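Local coordinates for protein triosephosphate isomerase (PDB 5UPR) that probably catalyses the interconversion of D-glyceraldehyde 3-phosphate and dihydroxyacetone phosphate, a step of glycolysis and gluconeogenesis, as a homodimer, at residues 30-35 with 58-63; 37-42 with 63-68; 67-72 with 96-101; 229-234 with 255-260. All blocks are in the same frame, centred on the assembly; numbering follows the deposited sequence.

Contact 1 of 4, residues 30-35 with 58-63; sequences DMLNSA and DSLRQP
Asn-33 holds the backbone of residues 59-61 with both polar atoms of its side-chain amide. Asn-33 OD1 accepts from Arg-61 N at 2.8 Å, with the donor tilted 29° from the carbonyl plane. Asn-33 ND2 donates to Ser-59 O at 3.0 Å, close to the amide plane. The pair of bonds fixes the turn of the amide. It also satisfies the chain on both sides of Leu-60, the first residue to leave helical geometry after helix 53-59. The Arg-61 side chain crosses Asn-33 at about a right angle. Arg-61 NH1 is 3.3 Å from Asn-33 ND2, but both are donors and do not bond. Arg-61 NH1 instead gives to a water at 2.7 Å, which donates to Ser-34 OG. That hydroxyl donates to Asp-30 O, which Ser-34 N reaches from the opposite face. Gln-62 NE2 lies 2.9 Å from Leu-32 O. Ser-59 OG bonds to Gln-55 O. Beside these polar groups, Leu-32 CB meets Leu-60 CD1 at 4.1 Å. The contact joins two successive outer helices of the TIM barrel, with Leu-32 also on Phe-254 of helix 253-260 and Leu-60 on Val-65 and Val-67 of strand 65-69.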
loop_
_atom_site.group_PDB
_atom_site.type_symbol
_atom_site.label_atom_id
_atom_site.label_comp_id
_atom_site.label_asym_id
_atom_site.label_seq_id
_atom_site.Cartn_x
_atom_site.Cartn_y
_atom_site.Cartn_z
ATOM N N ASP A 30 -13.294 11.356 -16.485
ATOM C CA ASP A 30 -14.145 12.090 -17.446
ATOM C C ASP A 30 -14.264 13.587 -17.060
ATOM O O ASP A 30 -14.223 14.461 -17.911
ATOM C CB ASP A 30 -15.548 11.501 -17.512
ATOM C CG ASP A 30 -15.592 10.071 -18.156
ATOM O OD1 ASP A 30 -14.571 9.583 -18.700
ATOM O OD2 ASP A 30 -16.636 9.396 -18.067
HETATM N N MSE A 31 -14.401 13.884 -15.774
HETATM C CA MSE A 31 -14.425 15.284 -15.317
HETATM C C MSE A 31 -13.132 15.973 -15.676
HETATM O O MSE A 31 -13.163 17.102 -16.132
HETATM C CB MSE A 31 -14.575 15.355 -13.799
HETATM C CG MSE A 31 -14.656 16.765 -13.233
HETATM SE SE MSE A 31 -14.353 16.590 -11.313
HETATM C CE MSE A 31 -12.439 16.344 -11.482
ATOM N N LEU A 32 -11.992 15.313 -15.478
ATOM C CA LEU A 32 -10.695 15.962 -15.739
ATOM C C LEU A 32 -10.492 16.168 -17.256
ATOM O O LEU A 32 -10.001 17.235 -17.677
ATOM C CB LEU A 32 -9.559 15.145 -15.143
ATOM C CG LEU A 32 -9.511 15.094 -13.593
ATOM C CD1 LEU A 32 -8.651 13.933 -13.156
ATOM C CD2 LEU A 32 -9.022 16.422 -12.961
ATOM N N ASN A 33 -10.910 15.160 -18.056
ATOM C CA ASN A 33 -10.802 15.235 -19.517
ATOM C C ASN A 33 -11.713 16.308 -20.151
ATOM O O ASN A 33 -11.332 16.902 -21.139
ATOM C CB ASN A 33 -11.122 13.879 -20.182
ATOM C CG ASN A 33 -10.009 12.852 -20.010
ATOM O OD1 ASN A 33 -8.856 13.190 -19.771
ATOM N ND2 ASN A 33 -10.347 11.604 -20.169
ATOM N N SER A 34 -12.899 16.533 -19.608
ATOM C CA SER A 34 -13.836 17.507 -20.170
ATOM C C SER A 34 -13.777 18.871 -19.463
ATOM O O SER A 34 -14.537 19.734 -19.815
ATOM C CB SER A 34 -15.280 17.029 -20.029
ATOM O OG SER A 34 -15.531 15.677 -20.227
ATOM N N ALA A 35 -12.907 19.062 -18.462
ATOM C CA ALA A 35 -12.984 20.295 -17.641
ATOM C C ALA A 35 -12.793 21.471 -18.566
ATOM O O ALA A 35 -11.836 21.485 -19.334
ATOM C CB ALA A 35 -11.909 20.316 -16.571
ATOM N N ASP A 58 -4.664 4.759 -18.383
ATOM C CA ASP A 58 -5.196 4.374 -19.687
ATOM C C ASP A 58 -6.204 5.312 -20.302
ATOM O O ASP A 58 -6.298 5.349 -21.538
ATOM C CB ASP A 58 -5.892 3.012 -19.605
ATOM C CG ASP A 58 -4.910 1.863 -19.329
ATOM O OD1 ASP A 58 -3.665 2.104 -19.155
ATOM O OD2 ASP A 58 -5.404 0.733 -19.234
ATOM N N SER A 59 -7.007 6.010 -19.489
ATOM C CA SER A 59 -8.097 6.843 -19.993
ATOM C C SER A 59 -7.873 8.357 -19.876
ATOM O O SER A 59 -8.607 9.136 -20.499
ATOM C CB SER A 59 -9.427 6.448 -19.342
ATOM O OG SER A 59 -9.309 6.468 -17.937
ATOM N N LEU A 60 -6.870 8.794 -19.136
ATOM C CA LEU A 60 -6.636 10.225 -18.982
ATOM C C LEU A 60 -6.012 10.754 -20.251
ATOM O O LEU A 60 -5.113 10.145 -20.788
ATOM C CB LEU A 60 -5.802 10.466 -17.729
ATOM C CG LEU A 60 -5.636 11.789 -17.016
ATOM C CD1 LEU A 60 -6.941 12.357 -16.524
ATOM C CD2 LEU A 60 -4.710 11.518 -15.842
ATOM N N ARG A 61 -6.551 11.862 -20.763
ATOM C CA ARG A 61 -6.272 12.438 -22.114
ATOM C C ARG A 61 -5.913 13.936 -21.973
ATOM O O ARG A 61 -6.191 14.735 -22.878
ATOM C CB ARG A 61 -7.530 12.445 -23.053
ATOM C CG ARG A 61 -7.992 11.109 -23.613
ATOM C CD ARG A 61 -9.504 11.009 -23.504
ATOM N NE ARG A 61 -10.207 12.028 -24.316
ATOM C CZ ARG A 61 -11.416 12.547 -24.037
ATOM N NH1 ARG A 61 -12.098 12.182 -22.939
ATOM N NH2 ARG A 61 -11.964 13.466 -24.835
ATOM N N GLN A 62 -5.340 14.303 -20.845
ATOM C CA GLN A 62 -4.841 15.638 -20.566
ATOM C C GLN A 62 -3.393 15.315 -20.229
ATOM O O GLN A 62 -3.185 14.640 -19.235
ATOM C CB GLN A 62 -5.597 16.195 -19.372
ATOM C CG GLN A 62 -6.967 16.636 -19.780
ATOM C CD GLN A 62 -7.158 18.126 -19.765
ATOM O OE1 GLN A 62 -6.216 18.902 -19.693
ATOM N NE2 GLN A 62 -8.428 18.528 -19.754
ATOM N N PRO A 63 -2.414 15.681 -21.115
ATOM C CA PRO A 63 -0.992 15.503 -20.724
ATOM C C PRO A 63 -0.637 16.277 -19.453
ATOM O O PRO A 63 0.169 15.806 -18.628
ATOM C CB PRO A 63 -0.206 16.041 -21.919
ATOM C CG PRO A 63 -1.203 16.338 -23.032
ATOM C CD PRO A 63 -2.581 15.951 -22.554
HETATM O O HOH W 1 -14.204 13.180 -21.482
#

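Contact 2 of 4, residues 37-42 with 63-68; sequences VSFEQV and PRVQVA
At the N-terminal end of the strands of a TIM barrel, Phe-39 and Glu-40 in the loop leading to strand 42-47 meet Arg-64, just before strand 65-69, and Val-65, its first residue. The loop is shaped by two small motifs. Ser-38 OG accepts from Glu-40 N at 3.1 Å, an ST turn. A type I beta turn then runs from Phe-39 to Val-42, closed by Val-42 N to Phe-39 O at 3.3 Å. The outer part of the contact is a salt bridge. Arg-64 presents its guanidinium side-on and gives two N-H groups to one oxygen, Glu-40 OE2. Arg-64 NE is 2.7 Å from Glu-40 OE2 and lies nearly on the line of the CD-OE2 bond. Arg-64 NH2 is 2.9 Å from Glu-40 OE2 and comes from the syn side, 32° out of the carboxylate plane. OE2 itself sits near the guanidinium plane, though the two flat groups are turned 50° apart. The Glu-40 side chain starts away from Arg-64, and a bend at chi2 (-77°) turns CD back. Arg-64 is poorly ordered, so this exposed bridge may be mobile. Glu-40 O lies over one face of the guanidinium, toward its rim, and is hydrogen-bonded to Arg-9. Between bridge and ring, Phe-39 CB touches Arg-64 CB at 4.1 Å. Phe-39 and Val-65 are buried. Phe-39 packs on Val-44 of strand 42-47 and on Ile-258 of helix 253-260. At the ring edge, Val-65 CG2 lies in the ring plane, 3.5 Å from Phe-39 CE2.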
loop_
_atom_site.group_PDB
_atom_site.type_symbol
_atom_site.label_atom_id
_atom_site.label_comp_id
_atom_site.label_asym_id
_atom_site.label_seq_id
_atom_site.Cartn_x
_atom_site.Cartn_y
_atom_site.Cartn_z
ATOM N N VAL A 37 -11.692 24.400 -18.291
ATOM C CA VAL A 37 -10.785 25.338 -17.699
ATOM C C VAL A 37 -9.458 24.872 -18.274
ATOM O O VAL A 37 -9.266 23.661 -18.474
ATOM C CB VAL A 37 -10.842 25.195 -16.148
ATOM C CG1 VAL A 37 -9.585 25.685 -15.401
ATOM C CG2 VAL A 37 -12.130 25.845 -15.628
ATOM N N SER A 38 -8.594 25.815 -18.612
ATOM C CA SER A 38 -7.273 25.438 -19.123
ATOM C C SER A 38 -6.402 25.090 -17.943
ATOM O O SER A 38 -6.468 25.757 -16.940
ATOM C CB SER A 38 -6.627 26.534 -19.961
ATOM O OG SER A 38 -5.379 26.059 -20.430
ATOM N N PHE A 39 -5.628 24.024 -18.054
ATOM C CA PHE A 39 -4.641 23.657 -17.054
ATOM C C PHE A 39 -3.254 24.093 -17.529
ATOM O O PHE A 39 -2.244 23.644 -16.962
ATOM C CB PHE A 39 -4.612 22.121 -16.807
ATOM C CG PHE A 39 -5.930 21.501 -16.355
ATOM C CD1 PHE A 39 -7.093 22.231 -16.084
ATOM C CD2 PHE A 39 -5.967 20.163 -16.146
ATOM C CE1 PHE A 39 -8.249 21.610 -15.675
ATOM C CE2 PHE A 39 -7.128 19.504 -15.765
ATOM C CZ PHE A 39 -8.277 20.225 -15.542
ATOM N N GLU A 40 -3.140 24.966 -18.524
ATOM C CA GLU A 40 -1.807 25.319 -19.074
ATOM C C GLU A 40 -0.810 25.881 -18.030
ATOM O O GLU A 40 0.368 25.541 -18.069
ATOM C CB GLU A 40 -1.924 26.274 -20.267
ATOM C CG GLU A 40 -2.408 25.620 -21.548
ATOM C CD GLU A 40 -1.335 24.814 -22.268
ATOM O OE1 GLU A 40 -1.114 25.110 -23.458
ATOM O OE2 GLU A 40 -0.713 23.889 -21.670
ATOM N N GLN A 41 -1.285 26.699 -17.100
ATOM C CA GLN A 41 -0.421 27.364 -16.156
ATOM C C GLN A 41 -0.151 26.600 -14.828
ATOM O O GLN A 41 0.524 27.109 -13.954
ATOM C CB GLN A 41 -1.050 28.718 -15.791
ATOM C CG GLN A 41 -1.474 29.600 -16.940
ATOM C CD GLN A 41 -1.544 31.048 -16.455
ATOM O OE1 GLN A 41 -0.495 31.659 -16.237
ATOM N NE2 GLN A 41 -2.767 31.587 -16.226
ATOM N N VAL A 42 -0.681 25.382 -14.701
ATOM C CA VAL A 42 -0.729 24.644 -13.452
ATOM C C VAL A 42 -0.335 23.184 -13.708
ATOM O O VAL A 42 -0.855 22.538 -14.627
ATOM C CB VAL A 42 -2.160 24.719 -12.888
ATOM C CG1 VAL A 42 -2.271 23.914 -11.612
ATOM C CG2 VAL A 42 -2.579 26.179 -12.633
ATOM N N PRO A 63 -2.414 15.681 -21.115
ATOM C CA PRO A 63 -0.992 15.503 -20.724
ATOM C C PRO A 63 -0.637 16.277 -19.453
ATOM O O PRO A 63 0.169 15.806 -18.628
ATOM C CB PRO A 63 -0.206 16.041 -21.919
ATOM C CG PRO A 63 -1.203 16.338 -23.032
ATOM C CD PRO A 63 -2.581 15.951 -22.554
ATOM N N ARG A 64 -1.276 17.428 -19.290
ATOM C CA ARG A 64 -1.040 18.268 -18.130
ATOM C C ARG A 64 -1.466 17.680 -16.798
ATOM O O ARG A 64 -1.055 18.231 -15.780
ATOM C CB ARG A 64 -1.719 19.642 -18.278
ATOM C CG ARG A 64 -1.249 20.499 -19.432
ATOM C CD ARG A 64 0.182 20.957 -19.245
ATOM N NE ARG A 64 0.584 21.931 -20.268
ATOM C CZ ARG A 64 1.850 22.287 -20.551
ATOM N NH1 ARG A 64 2.896 21.760 -19.909
ATOM N NH2 ARG A 64 2.088 23.168 -21.494
ATOM N N VAL A 65 -2.299 16.633 -16.792
ATOM C CA VAL A 65 -2.595 15.881 -15.542
ATOM C C VAL A 65 -1.724 14.631 -15.449
ATOM O O VAL A 65 -1.679 13.841 -16.369
ATOM C CB VAL A 65 -4.074 15.488 -15.394
ATOM C CG1 VAL A 65 -4.313 14.835 -14.044
ATOM C CG2 VAL A 65 -4.959 16.737 -15.556
ATOM N N GLN A 66 -1.024 14.481 -14.345
ATOM C CA GLN A 66 -0.166 13.349 -14.090
ATOM C C GLN A 66 -0.733 12.557 -12.926
ATOM O O GLN A 66 -1.517 13.058 -12.142
ATOM C CB GLN A 66 1.233 13.853 -13.795
ATOM C CG GLN A 66 1.920 14.555 -14.963
ATOM C CD GLN A 66 3.380 14.733 -14.718
ATOM O OE1 GLN A 66 3.769 15.514 -13.895
ATOM N NE2 GLN A 66 4.198 13.942 -15.394
ATOM N N VAL A 67 -0.289 11.308 -12.813
ATOM C CA VAL A 67 -0.806 10.414 -11.758
ATOM C C VAL A 67 0.249 10.211 -10.678
ATOM O O VAL A 67 1.450 10.309 -10.938
ATOM C CB VAL A 67 -1.319 9.085 -12.283
ATOM C CG1 VAL A 67 -2.295 9.326 -13.413
ATOM C CG2 VAL A 67 -0.175 8.248 -12.842
ATOM N N ALA A 68 -0.213 9.936 -9.473
ATOM C CA ALA A 68 0.622 9.647 -8.307
ATOM C C ALA A 68 0.153 8.429 -7.528
ATOM O O ALA A 68 -1.047 8.179 -7.470
ATOM C CB ALA A 68 0.621 10.817 -7.350
#

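Contact 3 of 4, residues 67-72 with 96-101; sequences VAAQDS and PWVVLG
Val-67 O lies at the edge of the Trp-97 indole, near the ring plane and 4.2 Å from CD1. The Trp-97 ring also meets Phe-11 edge-to-face, and its NE1 donates to Gln-66 OE1. Pro-96 CD comes to 3.3 Å from the same Val-67 O. Beyond this end, strands 65-69 and 97-100 pair in parallel, two neighbours in the TIM barrel joined by a beta-alpha-beta unit. Ala-69 sits between two bonds: its N donates to Trp-97 O at 3.1 Å, and its O accepts from Val-99 N at 2.9 Å. The segment axes are 40° apart. Ala-68 CB touches Trp-97 CB at 3.6 Å on the face turned into the barrel. Ala-69 and Val-98 share the outer face, where Val-98 CG1 also reaches Ser-72 CB at 4.0 Å. Leu-100, the last residue of strand 97-100, brings CD2 to 3.6 Å from Ser-72 N, which is buried with no partner in the model. A water links Asp-71 OD1 to Gly-101 N. Asp-71 forms salt bridges with Lys-123 and Arg-105, and Gln-70 OE1 accepts from Gly-83 N of the second subunit. The chemistry thus changes along the pair. The strands are joined by neutral backbone bonds and small apolar groups. The residues after strand 65-69 carry a carboxylate whose charge is probably offset by these two cations.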
loop_
_atom_site.group_PDB
_atom_site.type_symbol
_atom_site.label_atom_id
_atom_site.label_comp_id
_atom_site.label_asym_id
_atom_site.label_seq_id
_atom_site.Cartn_x
_atom_site.Cartn_y
_atom_site.Cartn_z
ATOM N N VAL A 67 -0.289 11.308 -12.813
ATOM C CA VAL A 67 -0.806 10.414 -11.758
ATOM C C VAL A 67 0.249 10.211 -10.678
ATOM O O VAL A 67 1.450 10.309 -10.938
ATOM C CB VAL A 67 -1.319 9.085 -12.283
ATOM C CG1 VAL A 67 -2.295 9.326 -13.413
ATOM C CG2 VAL A 67 -0.175 8.248 -12.842
ATOM N N ALA A 68 -0.213 9.936 -9.473
ATOM C CA ALA A 68 0.622 9.647 -8.307
ATOM C C ALA A 68 0.153 8.429 -7.528
ATOM O O ALA A 68 -1.047 8.179 -7.470
ATOM C CB ALA A 68 0.621 10.817 -7.350
ATOM N N ALA A 69 1.072 7.743 -6.852
ATOM C CA ALA A 69 0.663 6.839 -5.806
ATOM C C ALA A 69 0.586 7.608 -4.495
ATOM O O ALA A 69 1.284 8.609 -4.313
ATOM C CB ALA A 69 1.679 5.659 -5.695
ATOM N N GLN A 70 -0.205 7.089 -3.540
ATOM C CA GLN A 70 -0.399 7.702 -2.205
ATOM C C GLN A 70 0.674 7.351 -1.161
ATOM O O GLN A 70 0.579 7.862 -0.012
ATOM C CB GLN A 70 -1.789 7.298 -1.667
ATOM C CG GLN A 70 -2.965 7.897 -2.438
ATOM C CD GLN A 70 -4.338 7.428 -1.919
ATOM O OE1 GLN A 70 -4.451 6.936 -0.749
ATOM N NE2 GLN A 70 -5.388 7.602 -2.752
ATOM N N ASP A 71 1.643 6.483 -1.531
ATOM C CA ASP A 71 2.715 6.043 -0.624
ATOM C C ASP A 71 3.691 5.317 -1.512
ATOM O O ASP A 71 3.379 4.991 -2.672
ATOM C CB ASP A 71 2.174 5.082 0.431
ATOM C CG ASP A 71 3.190 4.683 1.525
ATOM O OD1 ASP A 71 4.155 5.407 1.839
ATOM O OD2 ASP A 71 3.009 3.549 2.052
ATOM N N SER A 72 4.893 5.108 -0.973
ATOM C CA SER A 72 5.965 4.390 -1.673
ATOM C C SER A 72 6.866 3.735 -0.615
ATOM O O SER A 72 7.063 4.337 0.432
ATOM C CB SER A 72 6.721 5.489 -2.427
ATOM O OG SER A 72 7.573 4.904 -3.272
ATOM N N PRO A 96 4.671 9.053 -12.397
ATOM C CA PRO A 96 5.793 9.990 -12.134
ATOM C C PRO A 96 5.864 10.566 -10.725
ATOM O O PRO A 96 6.938 11.047 -10.370
ATOM C CB PRO A 96 5.593 11.104 -13.159
ATOM C CG PRO A 96 4.148 10.998 -13.579
ATOM C CD PRO A 96 3.644 9.627 -13.285
ATOM N N TRP A 97 4.794 10.459 -9.913
ATOM C CA TRP A 97 4.728 11.103 -8.622
ATOM C C TRP A 97 4.352 10.141 -7.516
ATOM O O TRP A 97 3.613 9.188 -7.736
ATOM C CB TRP A 97 3.693 12.250 -8.600
ATOM C CG TRP A 97 4.116 13.439 -9.360
ATOM C CD1 TRP A 97 3.906 13.648 -10.667
ATOM C CD2 TRP A 97 4.788 14.609 -8.875
ATOM N NE1 TRP A 97 4.412 14.845 -11.053
ATOM C CE2 TRP A 97 5.003 15.451 -9.990
ATOM C CE3 TRP A 97 5.272 15.004 -7.627
ATOM C CZ2 TRP A 97 5.657 16.668 -9.908
ATOM C CZ3 TRP A 97 5.950 16.228 -7.525
ATOM C CH2 TRP A 97 6.116 17.040 -8.651
ATOM N N VAL A 98 4.810 10.461 -6.309
ATOM C CA VAL A 98 4.340 9.831 -5.094
ATOM C C VAL A 98 4.075 10.874 -3.986
ATOM O O VAL A 98 4.803 11.869 -3.901
ATOM C CB VAL A 98 5.330 8.799 -4.540
ATOM C CG1 VAL A 98 5.353 7.625 -5.503
ATOM C CG2 VAL A 98 6.732 9.348 -4.287
ATOM N N VAL A 99 3.077 10.585 -3.148
ATOM C CA VAL A 99 2.823 11.320 -1.916
ATOM C C VAL A 99 3.500 10.602 -0.777
ATOM O O VAL A 99 3.304 9.373 -0.609
ATOM C CB VAL A 99 1.314 11.401 -1.636
ATOM C CG1 VAL A 99 1.034 12.174 -0.342
ATOM C CG2 VAL A 99 0.538 12.022 -2.867
ATOM N N LEU A 100 4.327 11.326 0.006
ATOM C CA LEU A 100 5.037 10.702 1.145
ATOM C C LEU A 100 4.881 11.510 2.398
ATOM O O LEU A 100 4.852 12.770 2.355
ATOM C CB LEU A 100 6.516 10.574 0.779
ATOM C CG LEU A 100 6.830 9.447 -0.223
ATOM C CD1 LEU A 100 8.321 9.360 -0.534
ATOM C CD2 LEU A 100 6.369 8.108 0.334
ATOM N N GLY A 101 4.816 10.827 3.517
ATOM C CA GLY A 101 4.634 11.452 4.801
ATOM C C GLY A 101 3.344 12.161 5.150
ATOM O O GLY A 101 3.325 13.000 6.039
HETATM O O HOH W 2 4.148 7.842 3.192
#

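Contact 4 of 4, residues 229-234 with 255-260; sequences SNAKEL and VSIIDA
Ala-231 and Ala-260 meet methyl to methyl, CB to CB at 3.5 Å, between two outer helices of the TIM barrel. Helices 228-234 and 253-260 run side by side in nearly the same direction. Their segment axes differ by 13° and approach to 8.5 Å, a spacing consistent with two alanines facing each other. Two further groups complete the first shell. Lys-232 CG lies against Ala-260 CB at 3.7 Å on the outer side. Ile-257 CG2 touches Ala-231 CB at 4.3 Å on the inner side. No direct hydrogen bond joins the two segments. The next shell lies toward the barrel wall. Phe-243 of strand 242-245, the strand between the two helices in sequence, packs against Ala-231, Leu-234 and Ile-257, and Ile-257 also rests on Val-245. The first turn of helix 228-234 is tied back by Asn-230, whose OD1 accepts from Lys-227 N and whose ND2 donates to Ser-225 O. The outer side is polar. Asp-259 OD1 makes its salt bridge with Lys-262, and Asp-259 OD2 is 5.4 Å from Lys-232 NZ, too far for contact. The attraction between those opposite charges is therefore probably modest. The Lys-232 chain runs straight through CD (chi2 -177°), then bends at its last two torsions toward the other helix. There Lys-232 NZ stands 4.1 Å from Ala-260 CA, and a water lies between NZ and Ala-260 O, its bond to Lys-232 NZ weak at 3.3 Å.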
loop_
_atom_site.group_PDB
_atom_site.type_symbol
_atom_site.label_atom_id
_atom_site.label_comp_id
_atom_site.label_asym_id
_atom_site.label_seq_id
_atom_site.Cartn_x
_atom_site.Cartn_y
_atom_site.Cartn_z
ATOM N N SER A 229 -14.182 27.753 -2.709
ATOM C CA SER A 229 -14.628 29.008 -2.113
ATOM C C SER A 229 -13.567 29.696 -1.216
ATOM O O SER A 229 -13.711 30.880 -0.920
ATOM C CB SER A 229 -15.921 28.743 -1.315
ATOM O OG SER A 229 -15.641 27.909 -0.186
ATOM N N ASN A 230 -12.519 28.983 -0.787
ATOM C CA ASN A 230 -11.415 29.598 -0.005
ATOM C C ASN A 230 -10.031 29.689 -0.717
ATOM O O ASN A 230 -9.086 30.320 -0.189
ATOM C CB ASN A 230 -11.286 28.979 1.408
ATOM C CG ASN A 230 -10.884 27.510 1.403
ATOM O OD1 ASN A 230 -10.100 27.067 0.560
ATOM N ND2 ASN A 230 -11.458 26.723 2.359
ATOM N N ALA A 231 -9.884 29.047 -1.881
ATOM C CA ALA A 231 -8.575 28.901 -2.530
ATOM C C ALA A 231 -8.003 30.173 -3.096
ATOM O O ALA A 231 -6.801 30.427 -2.975
ATOM C CB ALA A 231 -8.663 27.829 -3.647
ATOM N N LYS A 232 -8.852 31.009 -3.703
ATOM C CA LYS A 232 -8.319 32.261 -4.281
ATOM C C LYS A 232 -7.676 33.150 -3.235
ATOM O O LYS A 232 -6.635 33.657 -3.460
ATOM C CB LYS A 232 -9.387 33.040 -5.029
ATOM C CG LYS A 232 -9.748 32.423 -6.354
ATOM C CD LYS A 232 -10.769 33.310 -7.082
ATOM C CE LYS A 232 -10.643 33.229 -8.604
ATOM N NZ LYS A 232 -9.217 33.156 -9.110
ATOM N N GLU A 233 -8.300 33.315 -2.080
ATOM C CA GLU A 233 -7.727 34.126 -1.016
ATOM C C GLU A 233 -6.406 33.497 -0.519
ATOM O O GLU A 233 -5.394 34.190 -0.367
ATOM C CB GLU A 233 -8.723 34.277 0.132
ATOM C CG GLU A 233 -8.277 35.248 1.225
ATOM C CD GLU A 233 -9.082 35.106 2.528
ATOM O OE1 GLU A 233 -10.042 34.306 2.634
ATOM O OE2 GLU A 233 -8.793 35.829 3.473
ATOM N N LEU A 234 -6.408 32.191 -0.321
ATOM C CA LEU A 234 -5.169 31.504 0.091
ATOM C C LEU A 234 -3.995 31.719 -0.853
ATOM O O LEU A 234 -2.881 32.000 -0.412
ATOM C CB LEU A 234 -5.433 30.001 0.296
ATOM C CG LEU A 234 -6.090 29.640 1.634
ATOM C CD1 LEU A 234 -6.668 28.251 1.486
ATOM C CD2 LEU A 234 -5.009 29.623 2.676
ATOM N N VAL A 255 -11.965 21.164 -9.831
ATOM C CA VAL A 255 -11.683 22.008 -11.004
ATOM C C VAL A 255 -11.688 23.513 -10.617
ATOM O O VAL A 255 -10.874 24.282 -11.144
ATOM C CB VAL A 255 -12.667 21.699 -12.151
ATOM C CG1 VAL A 255 -12.465 22.637 -13.343
ATOM C CG2 VAL A 255 -12.512 20.266 -12.618
ATOM N N SER A 256 -12.577 23.930 -9.726
ATOM C CA SER A 256 -12.521 25.309 -9.199
ATOM C C SER A 256 -11.215 25.609 -8.473
ATOM O O SER A 256 -10.742 26.726 -8.542
ATOM C CB SER A 256 -13.646 25.632 -8.233
ATOM O OG SER A 256 -14.876 25.136 -8.705
ATOM N N ILE A 257 -10.649 24.624 -7.760
ATOM C CA ILE A 257 -9.413 24.859 -7.014
ATOM C C ILE A 257 -8.261 25.024 -7.987
ATOM O O ILE A 257 -7.455 25.919 -7.803
ATOM C CB ILE A 257 -9.142 23.777 -5.965
ATOM C CG1 ILE A 257 -10.210 23.796 -4.880
ATOM C CG2 ILE A 257 -7.759 23.958 -5.315
ATOM C CD1 ILE A 257 -10.335 22.510 -4.047
ATOM N N ILE A 258 -8.213 24.198 -9.037
ATOM C CA ILE A 258 -7.204 24.322 -10.087
ATOM C C ILE A 258 -7.250 25.716 -10.689
ATOM O O ILE A 258 -6.220 26.385 -10.823
ATOM C CB ILE A 258 -7.390 23.262 -11.228
ATOM C CG1 ILE A 258 -7.106 21.849 -10.723
ATOM C CG2 ILE A 258 -6.535 23.598 -12.458
ATOM C CD1 ILE A 258 -7.673 20.748 -11.622
ATOM N N ASP A 259 -8.451 26.158 -11.028
ATOM C CA ASP A 259 -8.643 27.514 -11.553
ATOM C C ASP A 259 -8.158 28.639 -10.610
ATOM O O ASP A 259 -7.682 29.632 -11.043
ATOM C CB ASP A 259 -10.096 27.697 -11.917
ATOM C CG ASP A 259 -10.280 28.790 -12.941
ATOM O OD1 ASP A 259 -9.560 28.826 -13.987
ATOM O OD2 ASP A 259 -11.158 29.619 -12.686
ATOM N N ALA A 260 -8.279 28.449 -9.312
ATOM C CA ALA A 260 -7.753 29.414 -8.320
ATOM C C ALA A 260 -6.230 29.527 -8.265
ATOM O O ALA A 260 -5.728 30.561 -7.888
ATOM C CB ALA A 260 -8.264 29.098 -6.932
HETATM O O HOH W 3 -6.147 33.020 -7.914
#

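From the N terminus, contact 1 closes a loop from helix 22-34 to the end of helix 53-59, with strand 42-47 inside it. Contact 2 closes a loop holding strand 42-47 and helix 53-59. It opens within the first loop and ends beyond it, so the two cross; they share Pro-63. Contact 3 begins at Val-67 and Ala-68, where contact 2 ends, and closes the beta-alpha-beta unit through helix 87-92 to strand 97-100. Contact 4 follows in series and closes a loop holding strand 242-245. Its Val-255 meets Met-31 and Ala-35 of contact 1, and its Ile-258 meets Phe-39 of contact 2. The last helix thus packs beside the first where the barrel closes.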